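Local coordinates for protein MamA (Candidatus Magnetobacterium bavaricum, PDB 3VTX) that is a magnetosome-associated tetratricopeptide-repeat (TPR) protein whose stacked helical hairpins probably serve as a scaffold for binding other proteins, at residues Y8-D13 / A27-V31; Y144-L149 / Y163-A167. All coordinates share one frame. Where two conformers were deposited one is given. Residue numbers count along the deposited sequence, not the author numbering.

Overall arrangement
Contact 1 and contact 2 each join the two helices of one TPR hairpin, near the two ends of a chain built almost wholly from such pairs. Contact 1 links helix 5-18 to helix 21-34 in the first hairpin; contact 2 follows it in the sequence and links helix 141-153 to helix 157-169 in the fifth. They share no helix, their centres are 44 Å apart on opposite sides of the chain's centre, and their nearest atoms are about 32 Å apart. Both nevertheless set an aromatic ring over a helix glycine, Tyr28 on Gly12 and Phe164 on Gly148, so the same repeat signature recurs at both ends of the elongated solenoid.

Contact 1. Residues Y8-D13 / A27-V31; sequences YMDIGD and AYKKV
Two α-helical segments, 8-13 and 27-31, run antiparallel at 160° (signed crossing angle -160°), their axes approaching to 8.1 Å. They come nearest at Gly12, whose CA is 5.0 Å from the CA of Ala27. Tyr28 has chi1 m and chi2 of -39°, which lays its ring flat against Gly12: Gly12 CA sits over one face, 4.2 Å from the ring centroid, in a CH-pi contact. A CB on Gly12 would clash with Tyr28 CE1. The same rotamer carries the phenol on to Asp13, which is also m at chi1; its CA-to-CB bond points away, but the carboxylate swings back, and Tyr28 OH donates a 2.6 Å hydrogen bond to Asp13 OD1. Asp13 OD2 is salt-bridged to Lys44 on helix 39-51.

Ala27 CB packs locally beside Gly12, 3.5 Å from Tyr8 O and 3.6 Å from Gly12 N. One turn before Gly12, Tyr8 (chi1 m) is covered by Lys30. With chi1 t and chi2 between wells at 149°, the lysine places CD 3.6 Å from the Tyr8 ring centroid and 17° off the normal, an aliphatic CH-pi contact. Val31, chi1 t, brings CG2 to 3.5 Å from Tyr8 CB and 4.3 Å from Met9 CB. The extended t,t start of Met9 puts CG 4.3 Å from Tyr28 CE1; Met9 and Val31 both also touch Thr41 of helix 39-51. A glycine on the first helix, covered by an aromatic ring from the second, is the intra-repeat signature of the TPR helical hairpin.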
ATOM      1  N   TYR A   8     -25.004   2.288 -13.801  1.00 38.41           N
ATOM      2  CA  TYR A   8     -24.287   1.087 -13.229  1.00 37.56           C
ATOM      3  C   TYR A   8     -23.125   1.425 -12.303  1.00 37.02           C
ATOM      4  O   TYR A   8     -22.939   0.759 -11.272  1.00 35.43           O
ATOM      5  CB  TYR A   8     -23.840   0.142 -14.328  1.00 38.18           C
ATOM      6  CG  TYR A   8     -25.041  -0.579 -14.853  1.00 43.03           C
ATOM      7  CD1 TYR A   8     -25.735  -1.442 -14.015  1.00 49.98           C
ATOM      8  CD2 TYR A   8     -25.560  -0.320 -16.125  1.00 49.35           C
ATOM      9  CE1 TYR A   8     -26.875  -2.112 -14.426  1.00 54.95           C
ATOM     10  CE2 TYR A   8     -26.750  -1.012 -16.576  1.00 52.75           C
ATOM     11  CZ  TYR A   8     -27.402  -1.894 -15.696  1.00 54.36           C
ATOM     12  OH  TYR A   8     -28.556  -2.609 -16.026  1.00 57.48           O
ATOM     13  N   MET A   9     -22.356   2.453 -12.621  1.00 35.19           N
ATOM     14  CA  MET A   9     -21.351   2.848 -11.662  1.00 36.09           C
ATOM     15  C   MET A   9     -21.996   3.189 -10.303  1.00 36.65           C
ATOM     16  O   MET A   9     -21.483   2.799  -9.269  1.00 34.88           O
ATOM     17  CB  MET A   9     -20.470   3.979 -12.197  1.00 37.02           C
ATOM     18  CG  MET A   9     -19.157   4.091 -11.450  1.00 41.28           C
ATOM     19  SD  MET A   9     -18.185   5.552 -12.031  1.00 48.27           S
ATOM     20  CE  MET A   9     -18.436   5.476 -13.835  1.00 48.00           C
ATOM     21  N   ASP A  10     -23.098   3.959 -10.257  1.00 37.21           N
ATOM     22  CA  ASP A  10     -23.800   4.282  -8.955  0.50 37.88           C
ATOM     23  C   ASP A  10     -24.254   3.050  -8.196  1.00 36.70           C
ATOM     24  O   ASP A  10     -24.181   2.963  -6.965  1.00 37.50           O
ATOM     25  CB  ASP A  10     -25.104   5.105  -9.166  0.50 38.85           C
ATOM     26  CG  ASP A  10     -26.013   5.142  -7.881  0.50 41.23           C
ATOM     27  OD1 ASP A  10     -25.532   5.670  -6.843  0.50 44.80           O
ATOM     28  OD2 ASP A  10     -27.185   4.626  -7.898  0.50 43.18           O
ATOM     29  N   ILE A  11     -24.845   2.109  -8.925  1.00 36.58           N
ATOM     30  CA  ILE A  11     -25.289   0.826  -8.313  1.00 36.86           C
ATOM     31  C   ILE A  11     -24.072   0.166  -7.665  1.00 35.66           C
ATOM     32  O   ILE A  11     -24.079  -0.190  -6.480  1.00 35.06           O
ATOM     33  CB  ILE A  11     -25.969  -0.103  -9.346  1.00 37.76           C
ATOM     34  CG1 ILE A  11     -27.336   0.480  -9.766  1.00 37.99           C
ATOM     35  CG2 ILE A  11     -26.192  -1.514  -8.768  1.00 37.75           C
ATOM     36  CD1 ILE A  11     -27.855  -0.047 -11.074  1.00 40.89           C
ATOM     37  N   GLY A  12     -22.975   0.111  -8.412  1.00 34.24           N
ATOM     38  CA  GLY A  12     -21.775  -0.532  -7.849  1.00 33.26           C
ATOM     39  C   GLY A  12     -21.280   0.151  -6.597  1.00 32.91           C
ATOM     40  O   GLY A  12     -20.931  -0.484  -5.611  1.00 32.34           O
ATOM     41  N   ASP A  13     -21.253   1.491  -6.631  1.00 34.00           N
ATOM     42  CA  ASP A  13     -20.745   2.222  -5.489  1.00 34.41           C
ATOM     43  C   ASP A  13     -21.561   1.933  -4.250  1.00 34.99           C
ATOM     44  O   ASP A  13     -21.035   1.806  -3.166  1.00 37.22           O
ATOM     45  CB  ASP A  13     -20.789   3.716  -5.796  1.00 35.20           C
ATOM     46  CG  ASP A  13     -19.746   4.129  -6.770  1.00 38.99           C
ATOM     47  OD1 ASP A  13     -18.725   3.400  -6.956  1.00 41.13           O
ATOM     48  OD2 ASP A  13     -19.881   5.235  -7.331  1.00 45.96           O
ATOM     49  N   ALA A  27     -21.858  -4.883 -11.200  1.00 25.96           N
ATOM     50  CA  ALA A  27     -22.193  -3.598 -11.744  1.00 27.29           C
ATOM     51  C   ALA A  27     -21.005  -2.920 -12.484  1.00 28.06           C
ATOM     52  O   ALA A  27     -21.144  -2.435 -13.602  1.00 26.39           O
ATOM     53  CB  ALA A  27     -22.748  -2.694 -10.636  1.00 29.00           C
ATOM     54  N   TYR A  28     -19.779  -3.032 -11.936  1.00 26.03           N
ATOM     55  CA  TYR A  28     -18.630  -2.418 -12.543  1.00 24.71           C
ATOM     56  C   TYR A  28     -18.217  -3.138 -13.794  1.00 25.43           C
ATOM     57  O   TYR A  28     -17.863  -2.494 -14.836  1.00 26.59           O
ATOM     58  CB  TYR A  28     -17.506  -2.383 -11.503  1.00 24.56           C
ATOM     59  CG  TYR A  28     -17.685  -1.493 -10.264  1.00 25.66           C
ATOM     60  CD1 TYR A  28     -18.274  -0.242 -10.322  1.00 29.66           C
ATOM     61  CD2 TYR A  28     -17.164  -1.875  -9.040  1.00 28.90           C
ATOM     62  CE1 TYR A  28     -18.435   0.517  -9.197  1.00 30.43           C
ATOM     63  CE2 TYR A  28     -17.250  -1.067  -7.929  1.00 28.27           C
ATOM     64  CZ  TYR A  28     -17.868   0.138  -8.023  1.00 30.98           C
ATOM     65  OH  TYR A  28     -17.931   0.909  -6.916  1.00 31.87           O
ATOM     66  N   LYS A  29     -18.387  -4.471 -13.797  1.00 25.66           N
ATOM     67  CA  LYS A  29     -18.127  -5.250 -14.958  1.00 25.04           C
ATOM     68  C   LYS A  29     -19.098  -4.874 -16.107  1.00 28.50           C
ATOM     69  O   LYS A  29     -18.694  -4.926 -17.299  1.00 29.39           O
ATOM     70  CB  LYS A  29     -18.121  -6.725 -14.703  1.00 24.43           C
ATOM     71  CG  LYS A  29     -16.880  -7.274 -13.947  1.00 24.25           C
ATOM     72  CD  LYS A  29     -16.936  -8.731 -13.691  1.00 23.66           C
ATOM     73  CE  LYS A  29     -15.706  -9.282 -13.043  1.00 22.71           C
ATOM     74  NZ  LYS A  29     -15.898 -10.736 -12.784  1.00 24.90           N
ATOM     75  N   LYS A  30     -20.340  -4.576 -15.738  1.00 29.33           N
ATOM     76  CA  LYS A  30     -21.373  -4.202 -16.727  1.00 31.61           C
ATOM     77  C   LYS A  30     -20.944  -2.839 -17.357  1.00 32.29           C
ATOM     78  O   LYS A  30     -20.951  -2.716 -18.589  1.00 32.27           O
ATOM     79  CB  LYS A  30     -22.712  -4.123 -16.069  1.00 31.67           C
ATOM     80  CG  LYS A  30     -23.868  -3.718 -17.106  1.00 35.38           C
ATOM     81  CD  LYS A  30     -25.225  -4.308 -16.774  0.50 36.45           C
ATOM     82  CE  LYS A  30     -26.197  -4.223 -18.007  0.50 38.02           C
ATOM     83  NZ  LYS A  30     -25.528  -4.867 -19.212  0.50 40.17           N
ATOM     84  N   VAL A  31     -20.490  -1.905 -16.531  1.00 31.06           N
ATOM     85  CA  VAL A  31     -19.934  -0.629 -17.027  1.00 30.78           C
ATOM     86  C   VAL A  31     -18.847  -0.888 -18.063  1.00 32.43           C
ATOM     87  O   VAL A  31     -18.832  -0.290 -19.158  1.00 32.79           O
ATOM     88  CB  VAL A  31     -19.428   0.240 -15.933  1.00 29.75           C
ATOM     89  CG1 VAL A  31     -18.667   1.488 -16.524  1.00 28.61           C
ATOM     90  CG2 VAL A  31     -20.493   0.667 -15.003  1.00 30.01           C
TER

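Contact 2. Residues Y144-L149 / Y163-A167; sequences YQSIGL and YFKKA
Helical segments 144-149 and 163-167 pack antiparallel at 167°, with a closest axis approach of 7.6 Å. Three CA pairs set the register: Gly148 with Tyr163 (4.9 Å), Gln145 with Phe164 (5.3 Å) and Tyr144 with Ala167 (5.4 Å). A hollow opens at Gly148, where the CA atoms come closest. Phe164, with chi1 m and chi2 of -54°, lays its ring across this bare patch of backbone: Gly148 CA is 4.0 Å from the ring centroid and 18° off its normal, a CH-pi contact. From the same position Phe164 CE1 reaches 3.3 Å from Gln145 O, and Phe164 CZ lies 3.6 Å from Leu149 N. A CB on Gly148 would run into Phe164 CE1. This glycine-aromatic pair is a consensus feature of the TPR hairpin; the bare CA lets the ring lie directly on the backbone.

Tyr163 is the neighbouring bump. Its CB dips to 3.5 Å from Tyr144 O and 3.7 Å from Gly148 N, while its ring, chi1 m, stands up to receive Ile147: the methyl Ile147 CG2 lies almost squarely over the face, 3.5 Å from the centroid and 8° off the normal. Ile147 also touches Tyr130 and Ile134 of helix 123-136, tying the hairpin to the preceding repeat. Tyr144, chi1 m, flanks both Tyr163 and Lys166, its CD1 4.3 Å from Tyr163 CD2 and 3.9 Å from Lys166 CB, and its hydroxyl is hydrogen-bonded to Pro138 O. The small knob of Ala167 CB rests against both Tyr144 CB (3.9 Å) and Gln145 CG (3.7 Å), over the notch they form.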
ATOM      1  N   TYR A 144      10.387   2.609  12.560  1.00 20.56           N
ATOM      2  CA  TYR A 144      11.634   2.413  13.415  1.00 20.07           C
ATOM      3  C   TYR A 144      11.912   0.949  13.681  1.00 20.03           C
ATOM      4  O   TYR A 144      13.061   0.489  13.544  1.00 18.86           O
ATOM      5  CB  TYR A 144      11.485   3.086  14.754  1.00 20.66           C
ATOM      6  CG  TYR A 144      11.289   4.586  14.586  1.00 22.80           C
ATOM      7  CD1 TYR A 144      12.357   5.440  14.638  1.00 25.79           C
ATOM      8  CD2 TYR A 144      10.025   5.118  14.408  1.00 25.24           C
ATOM      9  CE1 TYR A 144      12.144   6.835  14.433  1.00 26.55           C
ATOM     10  CE2 TYR A 144       9.825   6.498  14.278  1.00 30.87           C
ATOM     11  CZ  TYR A 144      10.854   7.316  14.273  1.00 30.75           C
ATOM     12  OH  TYR A 144      10.622   8.681  14.146  1.00 32.19           O
ATOM     13  N   GLN A 145      10.861   0.143  13.937  1.00 18.88           N
ATOM     14  CA  GLN A 145      11.059  -1.283  14.137  1.00 17.74           C
ATOM     15  C   GLN A 145      11.635  -1.914  12.851  1.00 18.37           C
ATOM     16  O   GLN A 145      12.536  -2.724  12.911  1.00 17.93           O
ATOM     17  CB  GLN A 145       9.741  -1.959  14.543  1.00 18.56           C
ATOM     18  CG  GLN A 145       9.157  -1.510  15.831  1.00 20.84           C
ATOM     19  CD  GLN A 145       7.753  -2.112  16.016  1.00 24.59           C
ATOM     20  OE1 GLN A 145       7.639  -3.365  16.102  1.00 26.08           O
ATOM     21  NE2 GLN A 145       6.687  -1.311  15.877  1.00 20.18           N
ATOM     22  N   SER A 146      11.043  -1.564  11.734  1.00 17.30           N
ATOM     23  CA  SER A 146      11.437  -2.101  10.402  1.00 18.58           C
ATOM     24  C   SER A 146      12.885  -1.743  10.077  1.00 19.02           C
ATOM     25  O   SER A 146      13.647  -2.606   9.542  1.00 18.21           O
ATOM     26  CB  SER A 146      10.486  -1.650   9.296  1.00 17.94           C
ATOM     27  OG  SER A 146       9.210  -2.202   9.495  1.00 19.21           O
ATOM     28  N   ILE A 147      13.311  -0.506  10.419  1.00 19.71           N
ATOM     29  CA  ILE A 147      14.726  -0.148  10.317  1.00 20.59           C
ATOM     30  C   ILE A 147      15.602  -1.063  11.150  1.00 21.77           C
ATOM     31  O   ILE A 147      16.601  -1.592  10.664  1.00 21.81           O
ATOM     32  CB  ILE A 147      15.034   1.329  10.576  1.00 20.49           C
ATOM     33  CG1 ILE A 147      14.343   2.176   9.494  1.00 21.38           C
ATOM     34  CG2 ILE A 147      16.588   1.522  10.663  1.00 24.68           C
ATOM     35  CD1 ILE A 147      14.377   3.693   9.862  1.00 24.66           C
ATOM     36  N   GLY A 148      15.183  -1.301  12.354  1.00 20.75           N
ATOM     37  CA  GLY A 148      15.902  -2.220  13.262  1.00 21.79           C
ATOM     38  C   GLY A 148      16.071  -3.590  12.620  1.00 19.02           C
ATOM     39  O   GLY A 148      17.173  -4.197  12.661  1.00 20.40           O
ATOM     40  N   LEU A 149      14.985  -4.085  11.994  1.00 19.25           N
ATOM     41  CA  LEU A 149      15.044  -5.445  11.421  1.00 18.72           C
ATOM     42  C   LEU A 149      16.040  -5.458  10.236  1.00 19.86           C
ATOM     43  O   LEU A 149      16.797  -6.422  10.029  1.00 19.24           O
ATOM     44  CB  LEU A 149      13.705  -5.895  10.988  1.00 19.37           C
ATOM     45  CG  LEU A 149      13.610  -7.296  10.295  1.00 19.08           C
ATOM     46  CD1 LEU A 149      13.933  -8.349  11.367  1.00 21.93           C
ATOM     47  CD2 LEU A 149      12.234  -7.559   9.720  1.00 22.33           C
ATOM     48  N   TYR A 163      17.479   1.163  16.976  1.00 20.29           N
ATOM     49  CA  TYR A 163      16.167   1.511  16.370  1.00 20.11           C
ATOM     50  C   TYR A 163      14.999   0.846  17.054  1.00 19.21           C
ATOM     51  O   TYR A 163      13.957   1.492  17.172  1.00 19.88           O
ATOM     52  CB  TYR A 163      16.190   1.188  14.893  1.00 19.58           C
ATOM     53  CG  TYR A 163      16.816   2.374  14.132  1.00 22.93           C
ATOM     54  CD1 TYR A 163      18.162   2.415  13.893  1.00 24.65           C
ATOM     55  CD2 TYR A 163      16.009   3.385  13.632  1.00 22.64           C
ATOM     56  CE1 TYR A 163      18.737   3.496  13.237  1.00 28.73           C
ATOM     57  CE2 TYR A 163      16.582   4.479  12.950  1.00 29.27           C
ATOM     58  CZ  TYR A 163      17.939   4.491  12.765  1.00 30.50           C
ATOM     59  OH  TYR A 163      18.603   5.537  12.119  1.00 33.81           O
ATOM     60  N   PHE A 164      15.180  -0.401  17.506  1.00 19.77           N
ATOM     61  CA  PHE A 164      14.165  -1.008  18.366  1.00 20.26           C
ATOM     62  C   PHE A 164      13.871  -0.180  19.609  1.00 21.71           C
ATOM     63  O   PHE A 164      12.732   0.049  20.008  1.00 22.77           O
ATOM     64  CB  PHE A 164      14.508  -2.419  18.741  1.00 20.54           C
ATOM     65  CG  PHE A 164      14.563  -3.373  17.521  1.00 18.71           C
ATOM     66  CD1 PHE A 164      13.516  -3.456  16.680  1.00 21.80           C
ATOM     67  CD2 PHE A 164      15.626  -4.207  17.356  1.00 21.21           C
ATOM     68  CE1 PHE A 164      13.514  -4.347  15.590  1.00 23.64           C
ATOM     69  CE2 PHE A 164      15.624  -5.103  16.281  1.00 21.78           C
ATOM     70  CZ  PHE A 164      14.569  -5.132  15.413  1.00 21.86           C
ATOM     71  N   LYS A 165      14.959   0.354  20.210  1.00 21.25           N
ATOM     72  CA  LYS A 165      14.825   1.224  21.350  1.00 21.65           C
ATOM     73  C   LYS A 165      14.191   2.550  20.959  1.00 21.23           C
ATOM     74  O   LYS A 165      13.369   3.102  21.755  1.00 23.91           O
ATOM     75  CB  LYS A 165      16.200   1.452  21.931  1.00 23.60           C
ATOM     76  CG  LYS A 165      16.645   0.357  22.881  1.00 23.03           C
ATOM     77  CD  LYS A 165      18.034   0.628  23.442  1.00 31.70           C
ATOM     78  CE  LYS A 165      18.494  -0.500  24.292  1.00 33.19           C
ATOM     79  NZ  LYS A 165      19.488  -0.126  25.504  1.00 39.84           N
ATOM     80  N   LYS A 166      14.462   3.093  19.798  1.00 23.15           N
ATOM     81  CA  LYS A 166      13.818   4.328  19.348  1.00 23.22           C
ATOM     82  C   LYS A 166      12.332   4.130  19.259  1.00 24.99           C
ATOM     83  O   LYS A 166      11.544   5.013  19.653  1.00 25.73           O
ATOM     84  CB  LYS A 166      14.267   4.924  18.025  1.00 25.09           C
ATOM     85  CG  LYS A 166      15.656   5.478  17.984  1.00 30.52           C
ATOM     86  CD  LYS A 166      15.962   5.941  16.483  1.00 34.71           C
ATOM     87  CE  LYS A 166      17.383   6.331  16.209  1.00 37.50           C
ATOM     88  NZ  LYS A 166      17.519   7.764  16.582  1.00 43.83           N
ATOM     89  N   ALA A 167      11.905   2.980  18.724  1.00 21.31           N
ATOM     90  CA  ALA A 167      10.496   2.680  18.655  1.00 20.49           C
ATOM     91  C   ALA A 167       9.855   2.703  20.041  1.00 20.82           C
ATOM     92  O   ALA A 167       8.775   3.178  20.201  1.00 21.18           O
ATOM     93  CB  ALA A 167      10.254   1.253  17.979  1.00 20.61           C
TER